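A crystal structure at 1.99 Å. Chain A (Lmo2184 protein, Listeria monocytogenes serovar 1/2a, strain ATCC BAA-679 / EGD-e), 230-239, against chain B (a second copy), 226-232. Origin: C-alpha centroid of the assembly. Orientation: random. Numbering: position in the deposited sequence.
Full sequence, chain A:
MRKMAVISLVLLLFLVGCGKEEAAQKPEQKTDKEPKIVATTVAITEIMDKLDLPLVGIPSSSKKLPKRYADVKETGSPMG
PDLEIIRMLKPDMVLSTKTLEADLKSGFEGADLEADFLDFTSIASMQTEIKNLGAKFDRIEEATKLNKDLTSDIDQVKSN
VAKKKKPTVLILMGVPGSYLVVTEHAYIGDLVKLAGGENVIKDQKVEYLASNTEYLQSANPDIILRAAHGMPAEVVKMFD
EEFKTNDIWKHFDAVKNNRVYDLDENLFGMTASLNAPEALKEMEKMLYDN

Chain A (230-239) GMPAEVVKMF
Chain B, residues 226-232: RAAHGMP

No direct hydrogen bond joins these two stretches, although together they bury 408 Å² of surface; a water provides a hydrogen-bonded bridge, and the rest is close packing of a helix's first turns against a glycine-bearing turn, with one CA-H...O contact. In chain A, G230(A) (phi/psi 83/-6), M231(A) (-90/138) and P232(A) (-59/144) lead into a helix running from 233 through 239, with phi near -62° and psi near -40°. P232(A) occupies the N-cap position, and its O accepts from V236(A) N at 3.1 Å. In chain B, strand residues 226-227 give way to a type II turn from A228(B) to M231(B), closed by M231(B) N to A228(B) O at 3.0 Å. H229(B) (-59/130) and G230(B) (83/-6) form its corners.

The register is set by E234(A) and G230(B), whose CA atoms lie 5.0 Å apart. Glycine suits this corner twice over: its positive phi is readily adopted without a side chain, and an ideal CB would point toward the helix and stop 2.9 Å from E234(A) CB, a clash. P232(A) CG also lies 3.6 Å from G230(B) O, and E234(A) OE1 lies 3.5 Å from G230(B) CA. E234(A) is extended, t in chi1 and chi2, with chi3 at 10°. Its OE2 accepts from a water at 2.8 Å, and that water lies 3.0 Å from H229(B) ND1, so acid and imidazole are linked without touching. H229(B) has chi1 m and chi2 -62°.

V235(A), chi1 t, points sideways yet fits closely along the turn. Its CG2 lies 3.1 Å from H229(B) O, and its CA makes a CA-H...O contact with the same oxygen at 3.5 Å. The compact beta-branched side chain also packs CG1 against M231(B) CE at 3.8 Å. One turn later M238(A), with chi1 and chi2 t and chi3 p, points toward chain B. Its long, flexible thioether reaches the turn's start: SD is 3.5 Å from H229(B) N, and CE is 3.8 Å from A228(B) CA and 4.3 Å from A228(B) CB, an apolar contact. The same sulfur sits 5.1 Å from the H229(B) ring centroid, obliquely, 59° off the normal. H229(B) N is buried here without any hydrogen-bonding partner in the model, a polar cost of the packing.

The two copies of M231 share one rotamer, t, p, p (-169°, 72°, 80°). Both start sideways but bring their ends nearer the other stretch, and M231(A) SD meets M231(B) SD at 4.3 Å, an apolar contact between buried side chains.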

ATOM      1  N   GLY A 230       6.928   4.326   0.613  1.00 14.24           N
ATOM      2  CA  GLY A 230       5.503   4.465   0.363  1.00 14.71           C
ATOM      3  C   GLY A 230       4.623   3.389   0.975  1.00 16.13           C
ATOM      4  O   GLY A 230       3.401   3.504   0.898  1.00 14.73           O
ATOM      5  N   MET A 231       5.184   2.376   1.555  1.00 13.86           N
ATOM      6  CA  MET A 231       4.356   1.248   1.975  1.00 15.22           C
ATOM      7  C   MET A 231       3.857   1.453   3.408  1.00 14.53           C
ATOM      8  O   MET A 231       4.630   1.902   4.266  1.00 15.17           O
ATOM      9  CB  MET A 231       5.186  -0.038   1.891  1.00 18.77           C
ATOM     10  CG  MET A 231       4.427  -1.311   2.033  1.00 21.65           C
ATOM     11  SD  MET A 231       3.397  -1.657   0.560  1.00 23.48           S
ATOM     12  CE  MET A 231       4.630  -2.325  -0.535  1.00 21.72           C
ATOM     13  N   PRO A 232       2.588   1.143   3.719  1.00 18.64           N
ATOM     14  CA  PRO A 232       2.107   1.320   5.096  1.00 22.01           C
ATOM     15  C   PRO A 232       2.926   0.484   6.069  1.00 19.41           C
ATOM     16  O   PRO A 232       3.344  -0.635   5.756  1.00 14.99           O
ATOM     17  CB  PRO A 232       0.646   0.832   5.049  1.00 18.74           C
ATOM     18  CG  PRO A 232       0.240   0.944   3.587  1.00 19.14           C
ATOM     19  CD  PRO A 232       1.534   0.604   2.826  1.00 16.85           C
ATOM     20  N   ALA A 233       3.131   1.056   7.256  1.00 18.82           N
ATOM     21  CA  ALA A 233       3.967   0.429   8.273  1.00 19.34           C
ATOM     22  C   ALA A 233       3.411  -0.931   8.672  1.00 18.76           C
ATOM     23  O   ALA A 233       4.165  -1.836   9.061  1.00 18.14           O
ATOM     24  CB  ALA A 233       4.041   1.345   9.494  1.00 22.00           C
ATOM     25  N   GLU A 234       2.085  -1.057   8.683  1.00 17.90           N
ATOM     26  CA  GLU A 234       1.475  -2.327   9.042  1.00 20.78           C
ATOM     27  C   GLU A 234       1.880  -3.412   8.048  1.00 20.27           C
ATOM     28  O   GLU A 234       2.145  -4.554   8.433  1.00 18.68           O
ATOM     29  CB  GLU A 234      -0.041  -2.112   9.140  1.00 21.80           C
ATOM     30  CG  GLU A 234      -0.791  -3.218   9.628  1.00 22.36           C
ATOM     31  CD  GLU A 234      -2.275  -2.897   9.843  1.00 25.80           C
ATOM     32  OE1 GLU A 234      -2.799  -1.823   9.424  1.00 26.44           O
ATOM     33  OE2 GLU A 234      -2.942  -3.768  10.411  1.00 27.80           O
ATOM     34  N   VAL A 235       2.010  -3.057   6.761  1.00 17.46           N
ATOM     35  CA  VAL A 235       2.494  -4.018   5.772  1.00 14.30           C
ATOM     36  C   VAL A 235       3.959  -4.347   6.028  1.00 16.64           C
ATOM     37  O   VAL A 235       4.385  -5.510   5.943  1.00 17.39           O
ATOM     38  CB  VAL A 235       2.310  -3.466   4.341  1.00 15.91           C
ATOM     39  CG1 VAL A 235       3.023  -4.351   3.366  1.00 14.20           C
ATOM     40  CG2 VAL A 235       0.810  -3.328   3.991  1.00 15.32           C
ATOM     41  N   VAL A 236       4.754  -3.341   6.338  1.00 15.18           N
ATOM     42  CA  VAL A 236       6.168  -3.549   6.579  1.00 12.06           C
ATOM     43  C   VAL A 236       6.399  -4.511   7.755  1.00 12.89           C
ATOM     44  O   VAL A 236       7.308  -5.290   7.733  1.00 11.90           O
ATOM     45  CB  VAL A 236       6.913  -2.218   6.779  1.00 14.63           C
ATOM     46  CG1 VAL A 236       8.362  -2.468   7.191  1.00 12.11           C
ATOM     47  CG2 VAL A 236       6.834  -1.378   5.513  1.00 11.44           C
ATOM     48  N   LYS A 237       5.557  -4.426   8.768  1.00 12.98           N
ATOM     49  CA  LYS A 237       5.674  -5.318   9.908  1.00 14.76           C
ATOM     50  C   LYS A 237       5.472  -6.760   9.467  1.00 15.84           C
ATOM     51  O   LYS A 237       6.165  -7.633   9.881  1.00 14.82           O
ATOM     52  CB  LYS A 237       4.704  -4.956  11.023  1.00 14.52           C
ATOM     53  CG  LYS A 237       4.878  -5.805  12.268  1.00 17.31           C
ATOM     54  CD  LYS A 237       6.323  -5.887  12.713  1.00 20.36           C
ATOM     55  CE  LYS A 237       6.505  -6.824  13.896  1.00 24.41           C
ATOM     56  NZ  LYS A 237       7.902  -6.989  14.355  1.00 23.71           N
ATOM     57  N   MET A 238       4.515  -6.975   8.589  1.00 16.96           N
ATOM     58  CA  MET A 238       4.221  -8.280   8.060  1.00 17.55           C
ATOM     59  C   MET A 238       5.461  -8.790   7.310  1.00 16.62           C
ATOM     60  O   MET A 238       5.838  -9.934   7.426  1.00 13.80           O
ATOM     61  CB  MET A 238       3.012  -8.138   7.137  1.00 22.24           C
ATOM     62  CG  MET A 238       2.496  -9.368   6.446  1.00 25.93           C
ATOM     63  SD  MET A 238       0.844  -9.121   5.757  1.00 16.74           S
ATOM     64  CE  MET A 238       1.095  -7.833   4.562  1.00 16.02           C
ATOM     65  N   PHE A 239       6.104  -7.906   6.557  1.00 12.91           N
ATOM     66  CA  PHE A 239       7.295  -8.281   5.822  1.00 12.30           C
ATOM     67  C   PHE A 239       8.381  -8.694   6.815  1.00 12.19           C
ATOM     68  O   PHE A 239       9.093  -9.624   6.576  1.00 13.77           O
ATOM     69  CB  PHE A 239       7.839  -7.133   4.977  1.00 11.95           C
ATOM     70  CG  PHE A 239       6.981  -6.742   3.799  1.00 18.43           C
ATOM     71  CD1 PHE A 239       5.930  -7.522   3.347  1.00 21.76           C
ATOM     72  CD2 PHE A 239       7.270  -5.582   3.121  1.00 16.97           C
ATOM     73  CE1 PHE A 239       5.184  -7.112   2.262  1.00 21.31           C
ATOM     74  CE2 PHE A 239       6.535  -5.178   2.041  1.00 18.36           C
ATOM     75  CZ  PHE A 239       5.494  -5.949   1.606  1.00 19.86           C
TER
ATOM     76  N   ARG B 226      -6.824 -15.585   3.879  1.00 10.03           N
ATOM     77  CA  ARG B 226      -5.637 -14.778   3.594  1.00 10.04           C
ATOM     78  C   ARG B 226      -5.751 -13.427   4.281  1.00 12.50           C
ATOM     79  O   ARG B 226      -6.835 -12.851   4.351  1.00 13.08           O
ATOM     80  CB  ARG B 226      -5.448 -14.549   2.061  1.00 10.99           C
ATOM     81  CG  ARG B 226      -5.229 -15.859   1.248  1.00 12.08           C
ATOM     82  CD  ARG B 226      -5.027 -15.518  -0.288  1.00 12.33           C
ATOM     83  NE  ARG B 226      -6.229 -14.857  -0.837  1.00 13.37           N
ATOM     84  CZ  ARG B 226      -6.746 -15.132  -2.026  1.00 13.36           C
ATOM     85  NH1 ARG B 226      -6.170 -16.056  -2.791  1.00 14.41           N
ATOM     86  NH2 ARG B 226      -7.851 -14.522  -2.442  1.00 13.99           N
ATOM     87  N   ALA B 227      -4.633 -12.927   4.803  1.00 12.81           N
ATOM     88  CA  ALA B 227      -4.580 -11.606   5.427  1.00 14.21           C
ATOM     89  C   ALA B 227      -3.387 -10.849   4.857  1.00 15.55           C
ATOM     90  O   ALA B 227      -2.259 -11.351   4.893  1.00 14.60           O
ATOM     91  CB  ALA B 227      -4.440 -11.710   6.958  1.00 14.22           C
ATOM     92  N   ALA B 228      -3.626  -9.631   4.362  1.00 12.79           N
ATOM     93  CA  ALA B 228      -2.551  -8.731   3.955  1.00 14.71           C
ATOM     94  C   ALA B 228      -2.716  -7.470   4.789  1.00 14.93           C
ATOM     95  O   ALA B 228      -3.293  -6.490   4.327  1.00 16.15           O
ATOM     96  CB  ALA B 228      -2.604  -8.445   2.460  1.00 14.33           C
ATOM     97  N   HIS B 229      -2.238  -7.516   6.039  1.00 10.98           N
ATOM     98  CA  HIS B 229      -2.515  -6.453   6.993  1.00 12.16           C
ATOM     99  C   HIS B 229      -2.002  -5.105   6.473  1.00 15.00           C
ATOM    100  O   HIS B 229      -0.845  -4.994   6.073  1.00 12.60           O
ATOM    101  CB  HIS B 229      -1.847  -6.801   8.322  1.00 13.12           C
ATOM    102  CG  HIS B 229      -2.311  -8.123   8.886  1.00 14.24           C
ATOM    103  ND1 HIS B 229      -3.618  -8.356   9.245  1.00 13.45           N
ATOM    104  CD2 HIS B 229      -1.640  -9.275   9.148  1.00 14.21           C
ATOM    105  CE1 HIS B 229      -3.735  -9.589   9.722  1.00 12.56           C
ATOM    106  NE2 HIS B 229      -2.546 -10.166   9.682  1.00 11.69           N
ATOM    107  N   GLY B 230      -2.862  -4.081   6.500  1.00 14.24           N
ATOM    108  CA  GLY B 230      -2.512  -2.747   6.040  1.00 14.71           C
ATOM    109  C   GLY B 230      -2.611  -2.523   4.542  1.00 16.13           C
ATOM    110  O   GLY B 230      -2.436  -1.389   4.096  1.00 14.73           O
ATOM    111  N   MET B 231      -2.867  -3.532   3.773  1.00 13.86           N
ATOM    112  CA  MET B 231      -2.774  -3.366   2.324  1.00 15.22           C
ATOM    113  C   MET B 231      -4.122  -2.925   1.748  1.00 14.53           C
ATOM    114  O   MET B 231      -5.165  -3.447   2.164  1.00 15.17           O
ATOM    115  CB  MET B 231      -2.350  -4.699   1.696  1.00 18.77           C
ATOM    116  CG  MET B 231      -1.955  -4.642   0.261  1.00 21.65           C
ATOM    117  SD  MET B 231      -0.345  -3.805   0.030  1.00 23.48           S
ATOM    118  CE  MET B 231       0.763  -5.133   0.450  1.00 21.72           C
ATOM    119  N   PRO B 232      -4.158  -1.976   0.797  1.00 18.64           N
ATOM    120  CA  PRO B 232      -5.446  -1.561   0.226  1.00 22.01           C
ATOM    121  C   PRO B 232      -6.160  -2.739  -0.420  1.00 19.41           C
ATOM    122  O   PRO B 232      -5.531  -3.615  -1.022  1.00 14.99           O
ATOM    123  CB  PRO B 232      -5.065  -0.505  -0.830  1.00 18.74           C
ATOM    124  CG  PRO B 232      -3.694   0.001  -0.404  1.00 19.14           C
ATOM    125  CD  PRO B 232      -3.019  -1.247   0.191  1.00 16.85           C
TER
HETATM  126  O   HOH W   1      -4.783  -5.604   9.294  1.00 18.80           O